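Long-range contact in glutathione S-transferase 1 (Ascaris suum, PDB 4Q5F), which conjugates reduced glutathione to a wide range of hydrophobic electrophiles and can also act as a glutathione peroxidase: residues Q15-Y20 against E42-K47. Sequence-based numbering, arbitrary orientation.
Sequences QYKLTY and EDNRLK
Lys17 and Glu42 lie side by side where the two parallel strands of a beta-alpha-beta unit pair, in the thioredoxin-like N-terminal domain of this sigma-class transferase; helix 27-37 makes the crossover. Edge strand 42-46 is joined to strand 16-21 by backbone hydrogen bonds that begin with Glu42 N to Tyr16 O (2.8 Å) and end with Leu46 N to Tyr20 O (2.7 Å). Lys17 and Glu42 both hold CG anti to the backbone N (chi1 177° and 171°), which runs their chains out together and brings Lys17 CD to 3.6 Å from Glu42 OE2. Here the Lys17 methylenes lie against the carboxylate, while NZ, 5.1 Å from Glu42 OE2, forms a salt bridge with Glu67. Asn44, pointing the same way, brings ND2 to 3.5 Å from Lys17 CE and gives a weak hydrogen bond to Thr19 OG1 (3.4 Å). On the other face Leu18 packs against Ala30 and Arg31 of helix 27-37, and Tyr20 reaches the bound glutathione, its OH hydrogen-bonded to Leu26 N. Asp43 is gripped twice, OD1 by Arg31 NE and OD2 by Arg45 NH1, the latter a salt bridge of 2.6 Å whose hydrogen bond is weak, the N-H...O angle only 123°.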
ATOM      1  N   GLN B  15      15.175 -10.875  17.918  1.00 25.15           N
ATOM      2  CA  GLN B  15      16.184  -9.862  17.618  1.00 29.43           C
ATOM      3  C   GLN B  15      15.864  -9.100  16.333  1.00 30.24           C
ATOM      4  O   GLN B  15      15.631  -9.703  15.283  1.00 24.89           O
ATOM      5  CB  GLN B  15      17.562 -10.514  17.518  1.00 26.10           C
ATOM      6  CG  GLN B  15      18.191 -10.801  18.874  1.00 49.77           C
ATOM      7  CD  GLN B  15      19.480 -11.593  18.774  1.00 44.67           C
ATOM      8  OE1 GLN B  15      19.719 -12.296  17.792  1.00 47.57           O
ATOM      9  NE2 GLN B  15      20.319 -11.480  19.797  1.00 38.50           N
ATOM     10  N   TYR B  16      15.872  -7.771  16.430  1.00 26.04           N
ATOM     11  CA  TYR B  16      15.446  -6.898  15.338  1.00 17.96           C
ATOM     12  C   TYR B  16      16.572  -6.007  14.824  1.00 22.37           C
ATOM     13  O   TYR B  16      17.264  -5.352  15.604  1.00 24.14           O
ATOM     14  CB  TYR B  16      14.295  -6.006  15.808  1.00 22.59           C
ATOM     15  CG  TYR B  16      13.021  -6.755  16.124  1.00 24.90           C
ATOM     16  CD1 TYR B  16      12.229  -7.276  15.110  1.00 19.68           C
ATOM     17  CD2 TYR B  16      12.603  -6.930  17.436  1.00 27.97           C
ATOM     18  CE1 TYR B  16      11.061  -7.958  15.394  1.00 23.19           C
ATOM     19  CE2 TYR B  16      11.437  -7.609  17.730  1.00 24.62           C
ATOM     20  CZ  TYR B  16      10.669  -8.120  16.706  1.00 28.86           C
ATOM     21  OH  TYR B  16       9.507  -8.798  16.996  1.00 30.14           O
ATOM     22  N   LYS B  17      16.740  -5.983  13.504  1.00 22.33           N
ATOM     23  CA  LYS B  17      17.653  -5.047  12.855  1.00 25.29           C
ATOM     24  C   LYS B  17      16.944  -4.321  11.711  1.00 24.57           C
ATOM     25  O   LYS B  17      16.456  -4.948  10.769  1.00 24.86           O
ATOM     26  CB  LYS B  17      18.893  -5.773  12.329  1.00 22.23           C
ATOM     27  CG  LYS B  17      19.861  -4.874  11.573  1.00 27.66           C
ATOM     28  CD  LYS B  17      21.173  -5.589  11.301  1.00 26.92           C
ATOM     29  CE  LYS B  17      21.883  -5.041  10.074  1.00 33.93           C
ATOM     30  NZ  LYS B  17      22.067  -6.096   9.038  1.00 49.90           N
ATOM     31  N   LEU B  18      16.889  -2.997  11.812  1.00 19.14           N
ATOM     32  CA  LEU B  18      16.293  -2.158  10.781  1.00 17.49           C
ATOM     33  C   LEU B  18      17.391  -1.486   9.971  1.00 18.91           C
ATOM     34  O   LEU B  18      18.242  -0.794  10.528  1.00 20.82           O
ATOM     35  CB  LEU B  18      15.398  -1.092  11.419  1.00 16.85           C
ATOM     36  CG  LEU B  18      14.718  -0.111  10.458  1.00 21.64           C
ATOM     37  CD1 LEU B  18      13.604  -0.797   9.682  1.00 15.35           C
ATOM     38  CD2 LEU B  18      14.189   1.097  11.213  1.00 12.83           C
ATOM     39  N   THR B  19      17.362  -1.693   8.657  1.00 19.30           N
ATOM     40  CA  THR B  19      18.351  -1.108   7.757  1.00 23.08           C
ATOM     41  C   THR B  19      17.714  -0.032   6.883  1.00 23.13           C
ATOM     42  O   THR B  19      16.842  -0.319   6.064  1.00 26.24           O
ATOM     43  CB  THR B  19      18.995  -2.181   6.858  1.00 22.69           C
ATOM     44  OG1 THR B  19      19.625  -3.175   7.675  1.00 27.56           O
ATOM     45  CG2 THR B  19      20.038  -1.568   5.931  1.00 20.74           C
ATOM     46  N   TYR B  20      18.159   1.205   7.070  1.00 20.76           N
ATOM     47  CA  TYR B  20      17.669   2.336   6.292  1.00 23.11           C
ATOM     48  C   TYR B  20      18.764   3.393   6.223  1.00 22.67           C
ATOM     49  O   TYR B  20      19.803   3.257   6.867  1.00 19.00           O
ATOM     50  CB  TYR B  20      16.399   2.916   6.923  1.00 20.02           C
ATOM     51  CG  TYR B  20      15.655   3.879   6.024  1.00 22.67           C
ATOM     52  CD1 TYR B  20      15.056   3.442   4.850  1.00 20.26           C
ATOM     53  CD2 TYR B  20      15.556   5.227   6.345  1.00 24.37           C
ATOM     54  CE1 TYR B  20      14.379   4.317   4.022  1.00 22.22           C
ATOM     55  CE2 TYR B  20      14.879   6.109   5.524  1.00 20.21           C
ATOM     56  CZ  TYR B  20      14.294   5.648   4.365  1.00 22.72           C
ATOM     57  OH  TYR B  20      13.620   6.519   3.543  1.00 20.70           O
ATOM     58  N   GLU B  42      18.363  -2.963  16.492  1.00 18.83           N
ATOM     59  CA  GLU B  42      19.510  -2.304  15.880  1.00 28.92           C
ATOM     60  C   GLU B  42      19.043  -1.313  14.825  1.00 26.82           C
ATOM     61  O   GLU B  42      18.528  -1.704  13.775  1.00 22.90           O
ATOM     62  CB  GLU B  42      20.471  -3.316  15.254  1.00 29.39           C
ATOM     63  CG  GLU B  42      21.569  -2.659  14.417  1.00 32.95           C
ATOM     64  CD  GLU B  42      22.660  -3.625  13.996  1.00 43.05           C
ATOM     65  OE1 GLU B  42      22.777  -4.707  14.609  1.00 50.36           O
ATOM     66  OE2 GLU B  42      23.403  -3.299  13.045  1.00 50.98           O
ATOM     67  N   ASP B  43      19.224  -0.032  15.115  1.00 26.53           N
ATOM     68  CA  ASP B  43      18.889   1.022  14.172  1.00 23.98           C
ATOM     69  C   ASP B  43      20.053   1.214  13.206  1.00 30.32           C
ATOM     70  O   ASP B  43      20.798   2.192  13.298  1.00 30.31           O
ATOM     71  CB  ASP B  43      18.581   2.321  14.921  1.00 24.35           C
ATOM     72  CG  ASP B  43      17.999   3.396  14.019  1.00 27.88           C
ATOM     73  OD1 ASP B  43      17.735   3.111  12.832  1.00 25.31           O
ATOM     74  OD2 ASP B  43      17.791   4.527  14.505  1.00 24.75           O
ATOM     75  N   ASN B  44      20.208   0.269  12.283  1.00 25.26           N
ATOM     76  CA  ASN B  44      21.319   0.301  11.341  1.00 21.42           C
ATOM     77  C   ASN B  44      21.129   1.375  10.282  1.00 26.28           C
ATOM     78  O   ASN B  44      20.511   1.137   9.245  1.00 26.25           O
ATOM     79  CB  ASN B  44      21.503  -1.054  10.659  1.00 21.40           C
ATOM     80  CG  ASN B  44      22.685  -1.066   9.705  1.00 29.37           C
ATOM     81  OD1 ASN B  44      23.638  -0.305   9.873  1.00 29.78           O
ATOM     82  ND2 ASN B  44      22.625  -1.924   8.693  1.00 24.15           N
ATOM     83  N   ARG B  45      21.662   2.558  10.552  1.00 23.24           N
ATOM     84  CA  ARG B  45      21.602   3.650   9.597  1.00 23.03           C
ATOM     85  C   ARG B  45      22.794   3.557   8.648  1.00 29.80           C
ATOM     86  O   ARG B  45      23.950   3.590   9.072  1.00 38.69           O
ATOM     87  CB  ARG B  45      21.542   4.986  10.336  1.00 26.70           C
ATOM     88  CG  ARG B  45      20.268   5.119  11.171  1.00 30.53           C
ATOM     89  CD  ARG B  45      20.323   6.280  12.142  1.00 28.91           C
ATOM     90  NE  ARG B  45      19.366   7.332  11.794  1.00 32.13           N
ATOM     91  CZ  ARG B  45      18.239   7.598  12.452  1.00 28.75           C
ATOM     92  NH1 ARG B  45      17.886   6.902  13.527  1.00 25.74           N
ATOM     93  NH2 ARG B  45      17.455   8.581  12.034  1.00 33.93           N
ATOM     94  N   LEU B  46      22.491   3.431   7.360  1.00 33.16           N
ATOM     95  CA  LEU B  46      23.469   3.034   6.354  1.00 26.79           C
ATOM     96  C   LEU B  46      24.104   4.242   5.674  1.00 34.35           C
ATOM     97  O   LEU B  46      23.414   5.185   5.282  1.00 34.52           O
ATOM     98  CB  LEU B  46      22.780   2.157   5.305  1.00 24.28           C
ATOM     99  CG  LEU B  46      23.650   1.282   4.403  1.00 24.61           C
ATOM    100  CD1 LEU B  46      24.071   0.012   5.129  1.00 28.57           C
ATOM    101  CD2 LEU B  46      22.905   0.947   3.121  1.00 24.64           C
ATOM    102  N   LYS B  47      25.426   4.207   5.535  1.00 30.89           N
ATOM    103  CA  LYS B  47      26.154   5.266   4.847  1.00 35.03           C
ATOM    104  C   LYS B  47      25.972   5.118   3.339  1.00 29.12           C
ATOM    105  O   LYS B  47      25.867   4.000   2.830  1.00 28.97           O
ATOM    106  CB  LYS B  47      27.643   5.205   5.204  1.00 29.55           C
ATOM    107  CG  LYS B  47      27.924   5.279   6.700  1.00 41.84           C
ATOM    108  CD  LYS B  47      29.405   5.102   7.016  1.00 42.54           C
ATOM    109  CE  LYS B  47      29.857   3.654   6.872  1.00 50.17           C
ATOM    110  NZ  LYS B  47      29.150   2.736   7.815  1.00 66.00           N
TER